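Local coordinates for protein naphthalene dioxygenase large subunit (Rhodococcus sp., PDB 2B1X) that forms the large subunit of a Rieske-type dioxygenase, carrying an Fe2/S2 cluster in its Rieske domain and an Fe (III) ion in its catalytic domain, at residues A[249-255]-A[291-297]; A[192-196]-A[336-340]; A[119-124]-A[137-142]; A[169-173]-A[297-301]. Residue numbers count along the deposited sequence, not the author numbering.

Contact 1 (A[249-255]-A[291-297]); sequences HGLGIIG and TAFIHGT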
loop_
_atom_site.group_PDB
_atom_site.type_symbol
_atom_site.label_atom_id
_atom_site.label_comp_id
_atom_site.label_asym_id
_atom_site.label_seq_id
_atom_site.Cartn_x
_atom_site.Cartn_y
_atom_site.Cartn_z
ATOM N N HIS A 249 -16.820 24.322 -20.256
ATOM C CA HIS A 249 -16.717 23.370 -21.377
ATOM C C HIS A 249 -15.915 23.947 -22.535
ATOM O O HIS A 249 -15.987 25.151 -22.821
ATOM C CB HIS A 249 -18.074 22.953 -21.929
ATOM C CG HIS A 249 -19.087 22.546 -20.910
ATOM N ND1 HIS A 249 -18.859 21.558 -19.979
ATOM C CD2 HIS A 249 -20.364 22.959 -20.715
ATOM C CE1 HIS A 249 -19.946 21.384 -19.249
ATOM N NE2 HIS A 249 -20.870 22.230 -19.663
ATOM N N GLY A 250 -15.163 23.085 -23.233
ATOM C CA GLY A 250 -14.502 23.538 -24.442
ATOM C C GLY A 250 -14.077 22.368 -25.305
ATOM O O GLY A 250 -14.007 21.223 -24.825
ATOM N N LEU A 251 -13.705 22.683 -26.537
ATOM C CA LEU A 251 -13.263 21.700 -27.529
ATOM C C LEU A 251 -12.398 22.345 -28.602
ATOM O O LEU A 251 -12.372 23.567 -28.745
ATOM C CB LEU A 251 -14.456 21.066 -28.235
ATOM C CG LEU A 251 -15.338 21.891 -29.168
ATOM C CD1 LEU A 251 -16.012 20.968 -30.203
ATOM C CD2 LEU A 251 -16.389 22.711 -28.407
ATOM N N GLY A 252 -11.711 21.507 -29.368
ATOM C CA GLY A 252 -11.030 21.964 -30.578
ATOM C C GLY A 252 -11.400 21.078 -31.740
ATOM O O GLY A 252 -11.673 19.907 -31.546
ATOM N N ILE A 253 -11.421 21.665 -32.942
ATOM C CA ILE A 253 -11.720 20.953 -34.170
ATOM C C ILE A 253 -10.592 21.246 -35.158
ATOM O O ILE A 253 -10.286 22.427 -35.433
ATOM C CB ILE A 253 -13.088 21.432 -34.749
ATOM C CG1 ILE A 253 -14.172 21.390 -33.665
ATOM C CG2 ILE A 253 -13.469 20.602 -36.021
ATOM C CD1 ILE A 253 -15.570 21.835 -34.104
ATOM N N ILE A 254 -9.965 20.189 -35.662
ATOM C CA ILE A 254 -8.847 20.329 -36.588
ATOM C C ILE A 254 -9.146 19.611 -37.918
ATOM O O ILE A 254 -9.667 18.501 -37.921
ATOM C CB ILE A 254 -7.532 19.804 -35.974
ATOM C CG1 ILE A 254 -7.170 20.578 -34.709
ATOM C CG2 ILE A 254 -6.377 19.920 -37.016
ATOM C CD1 ILE A 254 -5.925 20.023 -33.938
ATOM N N GLY A 255 -8.853 20.256 -39.039
ATOM C CA GLY A 255 -8.998 19.616 -40.349
ATOM C C GLY A 255 -7.670 19.546 -41.100
ATOM O O GLY A 255 -6.646 20.032 -40.582
ATOM N N THR A 291 -13.589 17.791 -40.976
ATOM C CA THR A 291 -12.952 17.409 -39.702
ATOM C C THR A 291 -12.017 16.211 -39.829
ATOM O O THR A 291 -12.328 15.249 -40.544
ATOM C CB THR A 291 -14.047 17.093 -38.682
ATOM O OG1 THR A 291 -14.696 18.320 -38.316
ATOM C CG2 THR A 291 -13.459 16.546 -37.355
ATOM N N ALA A 292 -10.875 16.293 -39.136
ATOM C CA ALA A 292 -9.990 15.150 -38.883
ATOM C C ALA A 292 -9.896 14.790 -37.378
ATOM O O ALA A 292 -9.801 13.603 -37.006
ATOM C CB ALA A 292 -8.597 15.444 -39.422
ATOM N N PHE A 293 -9.904 15.808 -36.522
ATOM C CA PHE A 293 -9.852 15.611 -35.067
ATOM C C PHE A 293 -10.812 16.522 -34.338
ATOM O O PHE A 293 -10.902 17.727 -34.643
ATOM C CB PHE A 293 -8.467 15.895 -34.501
ATOM C CG PHE A 293 -7.379 15.164 -35.202
ATOM C CD1 PHE A 293 -6.558 15.832 -36.104
ATOM C CD2 PHE A 293 -7.156 13.812 -34.952
ATOM C CE1 PHE A 293 -5.543 15.166 -36.761
ATOM C CE2 PHE A 293 -6.149 13.135 -35.628
ATOM C CZ PHE A 293 -5.350 13.811 -36.536
ATOM N N ILE A 294 -11.527 15.946 -33.374
ATOM C CA ILE A 294 -12.268 16.735 -32.405
ATOM C C ILE A 294 -11.838 16.228 -31.050
ATOM O O ILE A 294 -11.860 15.026 -30.802
ATOM C CB ILE A 294 -13.783 16.518 -32.540
ATOM C CG1 ILE A 294 -14.295 16.964 -33.905
ATOM C CG2 ILE A 294 -14.539 17.268 -31.451
ATOM C CD1 ILE A 294 -15.691 16.343 -34.245
ATOM N N HIS A 295 -11.505 17.151 -30.170
ATOM C CA HIS A 295 -11.161 16.820 -28.787
ATOM C C HIS A 295 -11.829 17.841 -27.862
ATOM O O HIS A 295 -11.879 19.022 -28.195
ATOM C CB HIS A 295 -9.643 16.850 -28.612
ATOM C CG HIS A 295 -9.031 18.183 -28.950
ATOM N ND1 HIS A 295 -8.782 19.152 -28.004
ATOM C CD2 HIS A 295 -8.661 18.718 -30.139
ATOM C CE1 HIS A 295 -8.259 20.220 -28.593
ATOM N NE2 HIS A 295 -8.157 19.972 -29.886
ATOM N N GLY A 296 -12.359 17.392 -26.720
ATOM C CA GLY A 296 -13.028 18.305 -25.824
ATOM C C GLY A 296 -13.272 17.713 -24.457
ATOM O O GLY A 296 -13.086 16.512 -24.210
ATOM N N THR A 297 -13.687 18.575 -23.546
ATOM C CA THR A 297 -14.054 18.100 -22.227
ATOM C C THR A 297 -15.385 18.714 -21.873
ATOM O O THR A 297 -15.600 19.919 -22.058
ATOM C CB THR A 297 -12.971 18.505 -21.209
ATOM O OG1 THR A 297 -11.814 17.701 -21.452
ATOM C CG2 THR A 297 -13.406 18.176 -19.779
#

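Contact 2 (A[192-196]-A[336-340]); sequences GAPQR and VMSFF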
loop_
_atom_site.group_PDB
_atom_site.type_symbol
_atom_site.label_atom_id
_atom_site.label_comp_id
_atom_site.label_asym_id
_atom_site.label_seq_id
_atom_site.Cartn_x
_atom_site.Cartn_y
_atom_site.Cartn_z
ATOM N N GLY A 192 -18.906 -3.322 -25.930
ATOM C CA GLY A 192 -18.464 -4.051 -24.759
ATOM C C GLY A 192 -18.577 -3.263 -23.472
ATOM O O GLY A 192 -19.662 -2.986 -22.977
ATOM N N ALA A 193 -17.432 -2.895 -22.924
ATOM C CA ALA A 193 -17.347 -2.228 -21.638
ATOM C C ALA A 193 -16.164 -1.251 -21.725
ATOM O O ALA A 193 -15.356 -1.327 -22.645
ATOM C CB ALA A 193 -17.110 -3.245 -20.541
ATOM N N PRO A 194 -16.074 -0.312 -20.802
ATOM C CA PRO A 194 -14.902 0.562 -20.754
ATOM C C PRO A 194 -13.666 -0.195 -20.242
ATOM O O PRO A 194 -13.781 -1.129 -19.427
ATOM C CB PRO A 194 -15.326 1.650 -19.782
ATOM C CG PRO A 194 -16.352 0.943 -18.871
ATOM C CD PRO A 194 -17.077 0.030 -19.763
ATOM N N GLN A 195 -12.504 0.154 -20.780
ATOM C CA GLN A 195 -11.242 -0.192 -20.116
ATOM C C GLN A 195 -11.186 0.654 -18.866
ATOM O O GLN A 195 -11.433 1.863 -18.935
ATOM C CB GLN A 195 -10.049 0.220 -20.995
ATOM C CG GLN A 195 -9.932 -0.471 -22.348
ATOM C CD GLN A 195 -8.759 0.112 -23.164
ATOM O OE1 GLN A 195 -8.201 1.153 -22.789
ATOM N NE2 GLN A 195 -8.419 -0.520 -24.265
ATOM N N ARG A 196 -10.843 0.039 -17.741
ATOM C CA ARG A 196 -10.665 0.750 -16.474
ATOM C C ARG A 196 -9.312 0.444 -15.847
ATOM O O ARG A 196 -8.957 -0.714 -15.619
ATOM C CB ARG A 196 -11.787 0.379 -15.518
ATOM C CG ARG A 196 -13.187 0.780 -16.063
ATOM C CD ARG A 196 -14.339 0.291 -15.218
ATOM N NE ARG A 196 -14.185 0.643 -13.795
ATOM C CZ ARG A 196 -15.060 0.338 -12.828
ATOM N NH1 ARG A 196 -16.166 -0.367 -13.096
ATOM N NH2 ARG A 196 -14.807 0.705 -11.570
ATOM N N VAL A 336 -9.044 5.859 -14.984
ATOM C CA VAL A 336 -9.552 6.182 -16.303
ATOM C C VAL A 336 -10.613 5.140 -16.625
ATOM O O VAL A 336 -10.438 3.960 -16.289
ATOM C CB VAL A 336 -8.466 6.156 -17.389
ATOM C CG1 VAL A 336 -9.051 6.616 -18.782
ATOM C CG2 VAL A 336 -7.267 7.023 -16.994
ATOM N N MET A 337 -11.733 5.600 -17.176
ATOM C CA MET A 337 -12.731 4.699 -17.821
ATOM C C MET A 337 -12.835 5.116 -19.273
ATOM O O MET A 337 -13.424 6.161 -19.559
ATOM C CB MET A 337 -14.099 4.779 -17.125
ATOM C CG MET A 337 -13.941 4.686 -15.562
ATOM S SD MET A 337 -15.460 4.213 -14.747
ATOM C CE MET A 337 -14.988 4.432 -12.989
ATOM N N SER A 338 -12.294 4.302 -20.187
ATOM C CA SER A 338 -12.236 4.671 -21.602
ATOM C C SER A 338 -13.200 3.824 -22.442
ATOM O O SER A 338 -13.078 2.604 -22.512
ATOM C CB SER A 338 -10.817 4.532 -22.146
ATOM O OG SER A 338 -10.810 4.934 -23.503
ATOM N N PHE A 339 -14.178 4.497 -23.030
ATOM C CA PHE A 339 -15.245 3.838 -23.802
ATOM C C PHE A 339 -14.969 4.003 -25.285
ATOM O O PHE A 339 -14.548 5.076 -25.724
ATOM C CB PHE A 339 -16.588 4.511 -23.494
ATOM C CG PHE A 339 -17.015 4.464 -22.039
ATOM C CD1 PHE A 339 -16.517 5.376 -21.100
ATOM C CD2 PHE A 339 -17.991 3.537 -21.625
ATOM C CE1 PHE A 339 -16.948 5.349 -19.749
ATOM C CE2 PHE A 339 -18.459 3.507 -20.315
ATOM C CZ PHE A 339 -17.930 4.403 -19.348
ATOM N N PHE A 340 -15.190 2.949 -26.059
ATOM C CA PHE A 340 -15.181 3.053 -27.522
ATOM C C PHE A 340 -16.620 3.013 -28.012
ATOM O O PHE A 340 -17.397 2.146 -27.586
ATOM C CB PHE A 340 -14.367 1.909 -28.146
ATOM C CG PHE A 340 -14.563 1.762 -29.645
ATOM C CD1 PHE A 340 -13.951 2.654 -30.528
ATOM C CD2 PHE A 340 -15.383 0.774 -30.152
ATOM C CE1 PHE A 340 -14.126 2.546 -31.911
ATOM C CE2 PHE A 340 -15.589 0.646 -31.558
ATOM C CZ PHE A 340 -14.952 1.540 -32.431
HETATM O O HOH W 1 -15.846 0.535 -24.804
#

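Contact 3 (A[119-124]-A[137-142]); sequences GSLVGV and KSDWNL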
loop_
_atom_site.group_PDB
_atom_site.type_symbol
_atom_site.label_atom_id
_atom_site.label_comp_id
_atom_site.label_asym_id
_atom_site.label_seq_id
_atom_site.Cartn_x
_atom_site.Cartn_y
_atom_site.Cartn_z
ATOM N N GLY A 119 -36.347 0.662 -7.705
ATOM C CA GLY A 119 -35.877 1.299 -6.462
ATOM C C GLY A 119 -36.782 1.050 -5.256
ATOM O O GLY A 119 -36.374 1.253 -4.102
ATOM N N SER A 120 -38.022 0.628 -5.505
ATOM C CA SER A 120 -38.985 0.413 -4.419
ATOM C C SER A 120 -38.606 -0.784 -3.556
ATOM O O SER A 120 -38.294 -1.865 -4.085
ATOM C CB SER A 120 -40.402 0.188 -4.965
ATOM O OG SER A 120 -40.877 1.353 -5.619
ATOM N N LEU A 121 -38.615 -0.565 -2.234
ATOM C CA LEU A 121 -38.525 -1.626 -1.276
ATOM C C LEU A 121 -39.827 -2.438 -1.351
ATOM O O LEU A 121 -40.912 -1.918 -1.055
ATOM C CB LEU A 121 -38.343 -1.058 0.148
ATOM C CG LEU A 121 -38.201 -2.091 1.290
ATOM C CD1 LEU A 121 -37.037 -3.105 1.009
ATOM C CD2 LEU A 121 -37.980 -1.373 2.618
ATOM N N VAL A 122 -39.736 -3.695 -1.768
ATOM C CA VAL A 122 -40.965 -4.472 -2.038
ATOM C C VAL A 122 -41.052 -5.671 -1.122
ATOM O O VAL A 122 -42.118 -6.288 -0.998
ATOM C CB VAL A 122 -41.068 -4.971 -3.529
ATOM C CG1 VAL A 122 -41.214 -3.808 -4.512
ATOM C CG2 VAL A 122 -39.854 -5.839 -3.903
ATOM N N GLY A 123 -39.932 -6.018 -0.484
ATOM C CA GLY A 123 -39.912 -7.148 0.435
ATOM C C GLY A 123 -39.009 -7.015 1.648
ATOM O O GLY A 123 -37.826 -6.694 1.531
ATOM N N VAL A 124 -39.586 -7.228 2.825
ATOM C CA VAL A 124 -38.847 -7.228 4.082
ATOM C C VAL A 124 -39.076 -8.562 4.811
ATOM O O VAL A 124 -40.237 -8.903 5.169
ATOM C CB VAL A 124 -39.252 -5.989 4.939
ATOM C CG1 VAL A 124 -38.726 -6.059 6.370
ATOM C CG2 VAL A 124 -38.775 -4.659 4.245
ATOM N N LYS A 137 -42.672 0.718 3.943
ATOM C CA LYS A 137 -41.702 0.380 2.898
ATOM C C LYS A 137 -41.337 1.537 1.980
ATOM O O LYS A 137 -40.150 1.717 1.648
ATOM C CB LYS A 137 -42.152 -0.851 2.117
ATOM C CG LYS A 137 -42.148 -2.108 2.977
ATOM C CD LYS A 137 -41.879 -3.365 2.157
ATOM C CE LYS A 137 -43.139 -3.807 1.441
ATOM N NZ LYS A 137 -44.167 -4.274 2.437
ATOM N N SER A 138 -42.334 2.338 1.592
ATOM C CA SER A 138 -42.093 3.450 0.656
ATOM C C SER A 138 -41.226 4.579 1.243
ATOM O O SER A 138 -40.742 5.432 0.509
ATOM C CB SER A 138 -43.399 4.013 0.037
ATOM O OG SER A 138 -44.387 4.281 1.017
ATOM N N ASP A 139 -41.061 4.602 2.561
ATOM C CA ASP A 139 -40.082 5.499 3.188
ATOM C C ASP A 139 -38.636 4.999 3.100
ATOM O O ASP A 139 -37.699 5.742 3.375
ATOM C CB ASP A 139 -40.427 5.766 4.643
ATOM C CG ASP A 139 -41.574 6.750 4.791
ATOM O OD1 ASP A 139 -42.096 6.921 5.922
ATOM O OD2 ASP A 139 -42.013 7.394 3.828
ATOM N N TRP A 140 -38.461 3.744 2.710
ATOM C CA TRP A 140 -37.127 3.151 2.655
ATOM C C TRP A 140 -36.759 2.540 1.308
ATOM O O TRP A 140 -36.084 1.494 1.263
ATOM C CB TRP A 140 -36.956 2.156 3.807
ATOM C CG TRP A 140 -37.333 2.846 5.100
ATOM C CD1 TRP A 140 -38.541 2.816 5.711
ATOM C CD2 TRP A 140 -36.514 3.741 5.873
ATOM N NE1 TRP A 140 -38.532 3.622 6.822
ATOM C CE2 TRP A 140 -37.311 4.220 6.935
ATOM C CE3 TRP A 140 -35.200 4.221 5.748
ATOM C CZ2 TRP A 140 -36.825 5.099 7.904
ATOM C CZ3 TRP A 140 -34.710 5.095 6.723
ATOM C CH2 TRP A 140 -35.518 5.519 7.781
ATOM N N ASN A 141 -37.146 3.229 0.227
ATOM C CA ASN A 141 -36.708 2.893 -1.129
ATOM C C ASN A 141 -35.225 3.225 -1.262
ATOM O O ASN A 141 -34.693 3.999 -0.464
ATOM C CB ASN A 141 -37.521 3.675 -2.181
ATOM C CG ASN A 141 -39.019 3.301 -2.158
ATOM O OD1 ASN A 141 -39.402 2.265 -1.591
ATOM N ND2 ASN A 141 -39.864 4.141 -2.788
ATOM N N LEU A 142 -34.564 2.654 -2.261
ATOM C CA LEU A 142 -33.174 3.024 -2.539
ATOM C C LEU A 142 -33.140 4.518 -2.826
ATOM O O LEU A 142 -34.053 5.064 -3.497
ATOM C CB LEU A 142 -32.644 2.234 -3.755
ATOM C CG LEU A 142 -32.485 0.717 -3.563
ATOM C CD1 LEU A 142 -32.015 0.046 -4.873
ATOM C CD2 LEU A 142 -31.544 0.363 -2.407
HETATM O O HOH W 2 -41.845 0.578 -1.554
#

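Contact 4 (A[169-173]-A[297-301]); sequences YLGDL and TVFPN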
loop_
_atom_site.group_PDB
_atom_site.type_symbol
_atom_site.label_atom_id
_atom_site.label_comp_id
_atom_site.label_asym_id
_atom_site.label_seq_id
_atom_site.Cartn_x
_atom_site.Cartn_y
_atom_site.Cartn_z
ATOM N N TYR A 169 -26.909 23.347 -18.294
ATOM C CA TYR A 169 -25.507 23.115 -17.944
ATOM C C TYR A 169 -24.630 22.891 -19.179
ATOM O O TYR A 169 -23.497 23.398 -19.262
ATOM C CB TYR A 169 -25.435 21.919 -17.005
ATOM C CG TYR A 169 -24.054 21.526 -16.523
ATOM C CD1 TYR A 169 -23.449 22.195 -15.473
ATOM C CD2 TYR A 169 -23.379 20.466 -17.104
ATOM C CE1 TYR A 169 -22.172 21.809 -15.006
ATOM C CE2 TYR A 169 -22.107 20.080 -16.649
ATOM C CZ TYR A 169 -21.525 20.753 -15.593
ATOM O OH TYR A 169 -20.289 20.364 -15.112
ATOM N N LEU A 170 -25.144 22.132 -20.135
ATOM C CA LEU A 170 -24.417 21.898 -21.365
ATOM C C LEU A 170 -24.453 23.181 -22.208
ATOM O O LEU A 170 -23.427 23.595 -22.798
ATOM C CB LEU A 170 -24.995 20.688 -22.102
ATOM C CG LEU A 170 -24.879 19.360 -21.315
ATOM C CD1 LEU A 170 -25.618 18.280 -22.078
ATOM C CD2 LEU A 170 -23.431 18.931 -21.008
ATOM N N GLY A 171 -25.621 23.843 -22.219
ATOM C CA GLY A 171 -25.755 25.102 -22.929
ATOM C C GLY A 171 -25.327 25.006 -24.382
ATOM O O GLY A 171 -25.761 24.104 -25.118
ATOM N N ASP A 172 -24.466 25.938 -24.802
ATOM C CA ASP A 172 -24.048 26.042 -26.189
ATOM C C ASP A 172 -23.225 24.836 -26.652
ATOM O O ASP A 172 -23.099 24.586 -27.852
ATOM C CB ASP A 172 -23.242 27.322 -26.392
ATOM C CG ASP A 172 -24.119 28.580 -26.443
ATOM O OD1 ASP A 172 -25.347 28.484 -26.633
ATOM O OD2 ASP A 172 -23.644 29.730 -26.301
ATOM N N LEU A 173 -22.662 24.094 -25.698
ATOM C CA LEU A 173 -21.949 22.868 -26.023
ATOM C C LEU A 173 -22.813 21.846 -26.759
ATOM O O LEU A 173 -22.293 21.070 -27.560
ATOM C CB LEU A 173 -21.353 22.244 -24.770
ATOM C CG LEU A 173 -19.975 21.590 -24.768
ATOM C CD1 LEU A 173 -20.074 20.125 -24.366
ATOM C CD2 LEU A 173 -19.093 21.791 -26.006
ATOM N N THR A 297 -13.687 18.575 -23.546
ATOM C CA THR A 297 -14.054 18.100 -22.227
ATOM C C THR A 297 -15.385 18.714 -21.873
ATOM O O THR A 297 -15.600 19.919 -22.058
ATOM C CB THR A 297 -12.971 18.505 -21.209
ATOM O OG1 THR A 297 -11.814 17.701 -21.452
ATOM C CG2 THR A 297 -13.406 18.176 -19.779
ATOM N N VAL A 298 -16.286 17.854 -21.416
ATOM C CA VAL A 298 -17.492 18.286 -20.737
ATOM C C VAL A 298 -17.195 18.422 -19.223
ATOM O O VAL A 298 -16.986 17.435 -18.513
ATOM C CB VAL A 298 -18.651 17.276 -20.954
ATOM C CG1 VAL A 298 -19.929 17.803 -20.337
ATOM C CG2 VAL A 298 -18.842 17.022 -22.457
ATOM N N PHE A 299 -17.152 19.644 -18.733
ATOM C CA PHE A 299 -16.808 19.853 -17.328
ATOM C C PHE A 299 -17.712 19.031 -16.411
ATOM O O PHE A 299 -18.918 18.969 -16.643
ATOM C CB PHE A 299 -16.958 21.321 -16.965
ATOM C CG PHE A 299 -16.392 21.657 -15.643
ATOM C CD1 PHE A 299 -15.086 22.147 -15.532
ATOM C CD2 PHE A 299 -17.168 21.512 -14.494
ATOM C CE1 PHE A 299 -14.547 22.464 -14.285
ATOM C CE2 PHE A 299 -16.627 21.812 -13.211
ATOM C CZ PHE A 299 -15.324 22.285 -13.118
ATOM N N PRO A 300 -17.165 18.421 -15.360
ATOM C CA PRO A 300 -15.721 18.436 -15.059
ATOM C C PRO A 300 -14.832 17.416 -15.784
ATOM O O PRO A 300 -13.740 17.826 -16.226
ATOM C CB PRO A 300 -15.667 18.177 -13.544
ATOM C CG PRO A 300 -16.982 17.398 -13.247
ATOM C CD PRO A 300 -17.962 17.717 -14.328
ATOM N N ASN A 301 -15.236 16.152 -15.879
ATOM C CA ASN A 301 -14.232 15.084 -16.074
ATOM C C ASN A 301 -14.621 14.065 -17.154
ATOM O O ASN A 301 -14.169 12.927 -17.121
ATOM C CB ASN A 301 -13.929 14.364 -14.743
ATOM C CG ASN A 301 -15.109 13.503 -14.257
ATOM O OD1 ASN A 301 -16.258 13.815 -14.539
ATOM N ND2 ASN A 301 -14.818 12.410 -13.559
#

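Contact 1 (A[249-255]-A[291-297])
His295 has the most telling side chain here. Its chi1 is p, which folds the ring back over Gly252, and Gly252 CA sits 3.9 Å from the centroid of the His295 ring in a CH-pi contact. A CB on Gly252 would clash with His295 NE2. The ring is also held by Asp418 and the carbonyl of Phe210, and its side chain lies about 9 Å from the Fe (III) ion at the nearest atoms. Strands 250-254 and 293-298 are antiparallel neighbours in the large sheet of the catalytic domain. Ala292 and Phe293 both donate to Ile254 O (2.8 and 3.0 Å from their N atoms), a classic beta bulge. On one face, Leu251 (p, t) reaches Ile294, with CD1 4.2 Å from Ile294 CG2. Beside them, Ile253 and Ile294 are both m, t, and Ile253 CG2 meets Ile294 CG1 at 4.3 Å. On the His295 face, Ile254 CB meets the edge of the Phe293 ring at CD1, 4.1 Å away.

Contact 2 (A[192-196]-A[336-340])
Val336 opens the segment. Its O lies 3.2 Å from Arg196 CA, a CA-H...O contact, while its side chain packs on Trp197 and Ile199. Met337 pairs with Arg196 as an antiparallel non-hydrogen-bonded pair. Met337 SD sits over one face of the guanidinium, 3.9 Å from Arg196 NE, and Met337 CB is 4.3 Å from Pro194 CB. Ser338 is the hydrogen-bonded partner of Gln195. Ser338 N donates to Gln195 O at 2.9 Å, and Gln195 N donates to Ser338 O at 3.1 Å. The hydroxyl of Ser338 turns to Tyr358. Phe339 presents its ring face to Pro194, with Pro194 CB 3.6 Å from the ring centroid in a CH-pi contact. Between Phe340 N and Ala193 O a water bridges the strands: it accepts from Phe340 N (2.8 Å) and donates to Ala193 O (2.9 Å). Strand 188-199 is interrupted along its length, and it forms an edge of the antiparallel sheet of the catalytic domain within this chain. Arg196 forms salt bridges with Glu335 and with Asp127 of a small subunit. Gln195 OE1 accepts from Ile364 N. A second small subunit chain takes a hydrogen bond from Gln195 NE2 at Thr65. The chemistry therefore has two parts: backbone bonds, a water and apolar contacts join the strands, while the polar ends of Gln195 and Arg196 are shared between this chain and two small subunits.

Contact 3 (A[119-124]-A[137-142])
Gly119 has a positive phi (104°), at which a CB would be jammed against the preceding carbonyl O. Gly119 O accepts from Leu142 N at 2.9 Å and also lies 3.3 Å from Asn141 CB. The CA-to-CB bond of Ser120 points away, but Ser120 CA comes within 3.4 Å of Asn141 OD1. Leu121 is the centre of the contact. Leu121 N donates to Asn141 OD1 at 3.0 Å, so a side-chain amide takes the place of a backbone partner. A water donates to both Leu121 O (2.7 Å) and Asn141 OD1 (3.0 Å). The CA-to-CB bond of Leu121 points toward the other segment, where Leu121 CD2 touches Trp140 CB at 3.9 Å and Leu121 CB lies 3.6 Å from Trp140 O. That carbonyl is buried and has no partner in the model. Both segments belong to the Rieske domain, and the Leu121 side chain is about 8 Å from the Fe2/S2 cluster at the nearest atoms. Leu121 also packs on Trp113 of the cluster pocket. Val122 and Gly123 both face Thr114, a classic beta bulge in the three-stranded sheet. Lys137 lays its aliphatic chain along this part: Lys137 CE is 3.6 Å from Val122 O, and Lys137 CD is 4.2 Å from Gly123 N. Val124 CG2 then meets Lys137 CD at 4.0 Å. Beyond the contact, Val124 packs on Tyr215 of the second large subunit.

Contact 4 (A[169-173]-A[297-301])
Helix 166-170 ends inside the first segment. Gly171 leaves helical angles with a positive phi of 54°, and Leu173 N still bonds back to Leu170 O at 3.0 Å. In the second segment, strand 293-298 stops at Val298, and a cis peptide bond precedes Pro300. The two backbones stay well apart, with Leu170 CA and Val298 CA 7.8 Å from each other, so side chains reach across, one of them to a backbone carbonyl. Tyr169, with chi1 t, extends to the turn. Its OH donates to Phe299 O in a very short 2.5 Å hydrogen bond, near the plane of the tyrosine ring. The same hydroxyl lies 3.4 Å from Phe299 CD2, at the edge of that ring, and 3.6 Å from Pro300 CD. Val298 fills the rest: its CG1 meets Leu170 CD2 at 3.7 Å, and its CG2 meets Leu173 CD1 at 3.8 Å. His249 links both segments, bonding to Tyr169 O and Phe299 N, and its ring meets Tyr169 edge-to-face. Phe299 also packs against Phe427, Tyr430 and Trp431 of helix 422-436. The contact thus joins the end of helix 166-170 to the turn between strands 293-298 and 302-309, with helix 422-436 alongside.

Overall arrangement
Contact 3 comes first along the chain and stands alone in the Rieske domain. Its centre is 45, 32 and 35 Å from those of contacts 1, 2 and 4, which all lie in the catalytic domain. These three reach one antiparallel sheet. Contacts 1 and 4 share Thr297 and strand 293-298, and they touch through His249; their centres are 13 Å apart. Contact 1 is nested within the loops closed by contacts 2 and 4, whose segments alternate along the chain. Centre to centre, contact 2 lies about 20 Å from contacts 1 and 4, at the sheet edge by small subunits. Residues distant in sequence thus build one catalytic domain, while a local loop closes beside the Fe2/S2 cluster.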